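Local atomic coordinates of pyridoxine 4-oxidase (Mesorhizobium loti, PDB entry 4HA6), a protein that uses FAD to oxidise the 4-hydroxymethyl group of pyridoxine to the aldehyde pyridoxal, passing the electrons to molecular oxygen. Residues L51-E63 / R71-G83. Residues are numbered along the deposited sequence; the frame is centred on the assembly and turned at random.
With FAD (flavin-adenine dinucleotide), chain B.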
# COMPACT_ATOMS: atom_id res chain seq x y z
N LEU A 51 -7.00 -2.01 15.29
CA LEU A 51 -8.02 -2.05 14.24
C LEU A 51 -8.10 -3.41 13.53
O LEU A 51 -9.18 -3.81 13.05
CB LEU A 51 -7.77 -0.95 13.20
CG LEU A 51 -8.43 0.42 13.39
CD1 LEU A 51 -8.24 0.96 14.80
CD2 LEU A 51 -7.90 1.42 12.37
N GLN A 52 -6.97 -4.12 13.45
CA GLN A 52 -6.92 -5.40 12.73
C GLN A 52 -7.75 -6.49 13.43
O GLN A 52 -7.84 -6.51 14.66
CB GLN A 52 -5.46 -5.85 12.55
CG GLN A 52 -4.64 -4.90 11.68
CD GLN A 52 -3.13 -5.12 11.81
OE1 GLN A 52 -2.66 -6.25 11.92
NE2 GLN A 52 -2.37 -4.02 11.79
N GLY A 53 -8.37 -7.36 12.64
CA GLY A 53 -9.20 -8.43 13.19
C GLY A 53 -10.60 -7.97 13.57
O GLY A 53 -11.43 -8.78 14.01
N ARG A 54 -10.87 -6.67 13.42
CA ARG A 54 -12.21 -6.13 13.65
C ARG A 54 -13.11 -6.38 12.45
O ARG A 54 -12.68 -6.94 11.44
CB ARG A 54 -12.16 -4.64 13.98
CG ARG A 54 -11.97 -4.33 15.46
CD ARG A 54 -10.94 -3.24 15.65
NE ARG A 54 -11.46 -2.04 16.30
CZ ARG A 54 -10.98 -1.53 17.43
NH1 ARG A 54 -9.97 -2.11 18.06
NH2 ARG A 54 -11.52 -0.43 17.93
N SER A 55 -14.36 -5.93 12.56
CA SER A 55 -15.42 -6.24 11.59
C SER A 55 -15.16 -5.76 10.15
O SER A 55 -15.56 -6.41 9.18
CB SER A 55 -16.76 -5.70 12.12
OG SER A 55 -17.80 -5.89 11.18
N TYR A 56 -14.50 -4.61 10.02
CA TYR A 56 -14.28 -3.96 8.72
C TYR A 56 -12.89 -4.26 8.13
O TYR A 56 -12.35 -3.46 7.35
CB TYR A 56 -14.50 -2.45 8.85
CG TYR A 56 -13.88 -1.85 10.10
CD1 TYR A 56 -14.62 -1.74 11.28
CD2 TYR A 56 -12.56 -1.40 10.11
CE1 TYR A 56 -14.07 -1.19 12.42
CE2 TYR A 56 -12.00 -0.86 11.25
CZ TYR A 56 -12.76 -0.76 12.40
OH TYR A 56 -12.20 -0.21 13.53
N ASP A 57 -12.33 -5.41 8.50
CA ASP A 57 -11.03 -5.86 8.02
C ASP A 57 -11.22 -7.23 7.36
O ASP A 57 -11.69 -8.18 8.00
CB ASP A 57 -10.01 -5.91 9.18
CG ASP A 57 -8.74 -6.71 8.85
OD1 ASP A 57 -8.40 -6.91 7.66
OD2 ASP A 57 -8.05 -7.12 9.81
N TRP A 58 -10.85 -7.32 6.07
CA TRP A 58 -11.03 -8.55 5.28
C TRP A 58 -10.26 -9.73 5.87
O TRP A 58 -10.76 -10.87 5.88
CB TRP A 58 -10.60 -8.33 3.83
CG TRP A 58 -11.49 -7.41 3.02
CD1 TRP A 58 -11.39 -6.04 2.93
CD2 TRP A 58 -12.59 -7.79 2.18
NE1 TRP A 58 -12.37 -5.56 2.09
CE2 TRP A 58 -13.13 -6.61 1.62
CE3 TRP A 58 -13.19 -9.02 1.84
CZ2 TRP A 58 -14.22 -6.61 0.75
CZ3 TRP A 58 -14.27 -9.02 0.98
CH2 TRP A 58 -14.78 -7.83 0.44
N ASP A 59 -9.05 -9.46 6.37
CA ASP A 59 -8.23 -10.48 7.02
C ASP A 59 -7.96 -11.72 6.16
O ASP A 59 -8.34 -12.83 6.53
CB ASP A 59 -8.85 -10.87 8.37
CG ASP A 59 -7.90 -11.63 9.26
OD1 ASP A 59 -6.68 -11.40 9.15
OD2 ASP A 59 -8.37 -12.46 10.06
N TYR A 60 -7.30 -11.54 5.02
CA TYR A 60 -6.95 -12.65 4.13
C TYR A 60 -5.82 -13.46 4.73
O TYR A 60 -5.04 -12.95 5.52
CB TYR A 60 -6.48 -12.13 2.76
CG TYR A 60 -7.47 -11.26 2.05
CD1 TYR A 60 -8.45 -11.82 1.24
CD2 TYR A 60 -7.41 -9.87 2.16
CE1 TYR A 60 -9.37 -11.03 0.57
CE2 TYR A 60 -8.32 -9.07 1.48
CZ TYR A 60 -9.30 -9.65 0.69
OH TYR A 60 -10.22 -8.88 0.02
N ARG A 61 -5.72 -14.73 4.33
CA ARG A 61 -4.64 -15.59 4.81
C ARG A 61 -3.87 -16.11 3.59
O ARG A 61 -4.45 -16.71 2.69
CB ARG A 61 -5.24 -16.73 5.62
CG ARG A 61 -4.22 -17.61 6.31
CD ARG A 61 -4.85 -18.89 6.80
NE ARG A 61 -3.86 -19.93 7.07
CZ ARG A 61 -3.35 -20.74 6.14
NH1 ARG A 61 -3.73 -20.63 4.86
NH2 ARG A 61 -2.46 -21.66 6.48
N THR A 62 -2.55 -15.87 3.53
CA THR A 62 -1.79 -16.36 2.38
C THR A 62 -1.52 -17.85 2.50
O THR A 62 -1.63 -18.41 3.60
CB THR A 62 -0.42 -15.69 2.27
OG1 THR A 62 0.50 -16.39 3.10
CG2 THR A 62 -0.47 -14.19 2.66
N GLU A 63 -1.18 -18.50 1.39
CA GLU A 63 -0.60 -19.85 1.47
C GLU A 63 0.64 -19.86 2.37
O GLU A 63 1.27 -18.82 2.58
CB GLU A 63 -0.20 -20.33 0.08
CG GLU A 63 -1.37 -20.45 -0.91
CD GLU A 63 -2.45 -21.39 -0.41
OE1 GLU A 63 -3.51 -20.91 0.06
OE2 GLU A 63 -2.23 -22.62 -0.49
N ARG A 71 5.80 -20.29 7.00
CA ARG A 71 4.76 -19.49 7.65
C ARG A 71 3.72 -18.98 6.65
O ARG A 71 4.05 -18.57 5.53
CB ARG A 71 5.37 -18.32 8.43
CG ARG A 71 6.37 -18.75 9.50
CD ARG A 71 7.29 -17.61 9.96
NE ARG A 71 6.53 -16.42 10.33
CZ ARG A 71 6.79 -15.20 9.88
NH1 ARG A 71 7.82 -15.00 9.06
NH2 ARG A 71 6.04 -14.18 10.26
N ALA A 72 2.45 -19.03 7.06
CA ALA A 72 1.36 -18.40 6.33
C ALA A 72 1.16 -17.03 6.97
O ALA A 72 1.43 -16.85 8.15
CB ALA A 72 0.08 -19.24 6.46
N HIS A 73 0.69 -16.07 6.20
CA HIS A 73 0.65 -14.71 6.68
C HIS A 73 -0.77 -14.15 6.66
O HIS A 73 -1.59 -14.52 5.82
CB HIS A 73 1.54 -13.83 5.80
CG HIS A 73 2.99 -14.23 5.84
ND1 HIS A 73 3.94 -13.48 6.49
CD2 HIS A 73 3.64 -15.28 5.29
CE1 HIS A 73 5.12 -14.06 6.36
NE2 HIS A 73 4.97 -15.16 5.63
N HIS A 74 -1.06 -13.23 7.58
CA HIS A 74 -2.36 -12.59 7.60
C HIS A 74 -2.28 -11.24 6.91
O HIS A 74 -1.39 -10.45 7.21
CB HIS A 74 -2.86 -12.44 9.04
CG HIS A 74 -3.56 -13.66 9.55
ND1 HIS A 74 -4.93 -13.73 9.71
CD2 HIS A 74 -3.08 -14.87 9.92
CE1 HIS A 74 -5.26 -14.92 10.17
NE2 HIS A 74 -4.15 -15.64 10.30
N TRP A 75 -3.19 -10.99 5.96
CA TRP A 75 -3.20 -9.73 5.21
C TRP A 75 -4.43 -8.89 5.53
O TRP A 75 -5.50 -9.11 4.97
CB TRP A 75 -3.13 -9.99 3.71
CG TRP A 75 -1.73 -10.29 3.18
CD1 TRP A 75 -0.62 -10.60 3.91
CD2 TRP A 75 -1.31 -10.25 1.80
NE1 TRP A 75 0.47 -10.78 3.07
CE2 TRP A 75 0.07 -10.57 1.77
CE3 TRP A 75 -1.96 -9.99 0.59
CZ2 TRP A 75 0.80 -10.64 0.58
CZ3 TRP A 75 -1.24 -10.05 -0.60
CH2 TRP A 75 0.13 -10.37 -0.59
N ALA A 76 -4.27 -7.92 6.43
CA ALA A 76 -5.36 -7.00 6.79
C ALA A 76 -5.74 -6.13 5.60
O ALA A 76 -4.86 -5.63 4.90
CB ALA A 76 -4.94 -6.13 7.98
N ARG A 77 -7.03 -5.95 5.36
CA ARG A 77 -7.49 -5.06 4.30
C ARG A 77 -8.76 -4.32 4.71
O ARG A 77 -9.66 -4.91 5.32
CB ARG A 77 -7.73 -5.84 3.01
CG ARG A 77 -6.47 -6.25 2.24
CD ARG A 77 -5.80 -5.04 1.58
NE ARG A 77 -4.54 -4.66 2.22
CZ ARG A 77 -3.78 -3.63 1.84
NH1 ARG A 77 -4.16 -2.88 0.81
NH2 ARG A 77 -2.64 -3.36 2.46
N GLY A 78 -8.85 -3.03 4.38
CA GLY A 78 -10.03 -2.25 4.69
C GLY A 78 -11.30 -2.71 3.97
O GLY A 78 -11.28 -2.90 2.75
N ARG A 79 -12.38 -2.92 4.74
CA ARG A 79 -13.71 -3.21 4.19
C ARG A 79 -14.75 -2.23 4.75
O ARG A 79 -15.54 -2.57 5.64
CB ARG A 79 -14.15 -4.65 4.51
CG ARG A 79 -15.47 -5.07 3.82
CD ARG A 79 -16.30 -6.04 4.67
NE ARG A 79 -15.93 -7.42 4.40
CZ ARG A 79 -15.37 -8.24 5.29
NH1 ARG A 79 -15.12 -7.83 6.53
NH2 ARG A 79 -15.06 -9.48 4.93
N LEU A 80 -14.74 -1.01 4.22
CA LEU A 80 -15.59 0.09 4.67
C LEU A 80 -15.22 1.31 3.84
O LEU A 80 -14.19 1.30 3.14
CB LEU A 80 -15.40 0.40 6.17
CG LEU A 80 -14.13 1.10 6.67
CD1 LEU A 80 -14.27 1.49 8.14
CD2 LEU A 80 -12.88 0.25 6.45
N ILE A 81 -16.06 2.35 3.89
CA ILE A 81 -15.79 3.57 3.15
C ILE A 81 -14.43 4.10 3.58
O ILE A 81 -14.19 4.34 4.77
CB ILE A 81 -16.91 4.62 3.33
CG1 ILE A 81 -18.14 4.24 2.49
CG2 ILE A 81 -16.43 6.00 2.95
CD1 ILE A 81 -17.93 4.38 0.98
N GLY A 82 -13.51 4.24 2.62
CA GLY A 82 -12.16 4.65 2.94
C GLY A 82 -11.16 3.52 2.78
O GLY A 82 -9.95 3.77 2.65
N GLY A 83 -11.66 2.29 2.79
CA GLY A 83 -10.84 1.12 2.51
C GLY A 83 -9.66 0.90 3.45
O GLY A 83 -9.83 0.96 4.67
PA FAD B . -8.22 -0.17 -0.87
O1A FAD B . -7.95 1.18 -0.23
O2A FAD B . -7.92 -1.41 -0.08
O5B FAD B . -9.78 -0.18 -1.32
C5B FAD B . -10.49 -1.33 -1.74
C4B FAD B . -11.95 -1.04 -1.41
O4B FAD B . -12.84 -1.74 -2.28
C3B FAD B . -12.28 -1.49 0.01
O3B FAD B . -13.02 -0.41 0.61
C2B FAD B . -13.14 -2.73 -0.17
O2B FAD B . -14.09 -2.88 0.90
C1B FAD B . -13.81 -2.48 -1.52
N9A FAD B . -14.15 -3.71 -2.30
C8A FAD B . -13.38 -4.80 -2.48
N7A FAD B . -14.01 -5.71 -3.27
C5A FAD B . -15.22 -5.20 -3.61
C6A FAD B . -16.37 -5.65 -4.43
N6A FAD B . -16.36 -6.86 -5.07
N1A FAD B . -17.44 -4.81 -4.53
C2A FAD B . -17.46 -3.61 -3.92
N3A FAD B . -16.43 -3.15 -3.16
C4A FAD B . -15.30 -3.88 -2.97
N1 FAD B . 0.29 2.78 2.79
C2 FAD B . 1.05 3.86 2.99
O2 FAD B . 1.44 4.51 1.99
N3 FAD B . 1.44 4.26 4.22
C4 FAD B . 1.07 3.61 5.34
O4 FAD B . 1.45 3.99 6.48
C4X FAD B . 0.22 2.41 5.20
N5 FAD B . -0.18 1.68 6.26
C5X FAD B . -0.97 0.59 6.10
C6 FAD B . -1.39 -0.14 7.21
C7 FAD B . -2.21 -1.26 7.05
C7M FAD B . -2.66 -2.04 8.26
C8 FAD B . -2.64 -1.67 5.69
C8M FAD B . -3.52 -2.88 5.52
C9 FAD B . -2.23 -0.95 4.57
C9A FAD B . -1.40 0.17 4.74
N10 FAD B . -0.98 0.90 3.62
C10 FAD B . -0.16 2.03 3.82
C1' FAD B . -1.38 0.50 2.27
C2' FAD B . -2.45 1.39 1.68
O2' FAD B . -3.49 1.63 2.64
C3' FAD B . -3.01 0.66 0.46
O3' FAD B . -1.92 0.28 -0.39
C4' FAD B . -3.99 1.53 -0.31
O4' FAD B . -5.04 1.93 0.59
C5' FAD B . -4.57 0.78 -1.52
O5' FAD B . -5.77 1.45 -1.93
P FAD B . -6.68 0.82 -3.08
O1P FAD B . -7.66 1.86 -3.61
O2P FAD B . -5.80 0.06 -4.06
O3P FAD B . -7.48 -0.32 -2.28
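Trp58 is sandwiched: Arg79 lies across one face of its indole, and the hydroxyl of Tyr60, itself hydrogen-bonded to Glu255, sits over the opposite face near the rim. Arg79 CB makes a CH-pi contact 3.5 Å from the centroid of the five-membered ring. From there chi1 (-173°) starts the chain away from the backbone N, and bends at chi2 and chi3 bring the guanidinium over the six-membered ring. CZ stands 4.3 Å from that centroid, a cation-pi contact with the planes well tilted from each other. At the indole edge, Trp58 NE1 makes weak bonds to Gly78 O (2.9 Å) and to the FAD ribose oxygen O2B (3.4 Å). Replacing Trp58 by alanine is likely to leave the Arg79 guanidinium without its aromatic platform and FAD O2B without this weak donor. Farther along, Thr62 CG2 stands over one face of Trp75, 3.7 Å from its five-membered ring centroid. The backbones of 60-61 and 74-75 pair as a short antiparallel sheet in the FAD-binding part of this GMC oxidoreductase, Tyr60 and Trp75 being the hydrogen-bonded pair. Asp57 OD1 receives Arg77 N (2.8 Å) and Asp59 N from opposite faces of the carboxylate, the latter closing an Asx turn, while OD2 takes Gly53 N. His74 ND1 meets Asp59 OD1 at 3.0 Å, almost straight (174°), on the syn side though tilted out of the carboxylate plane, while lying in the imidazole plane.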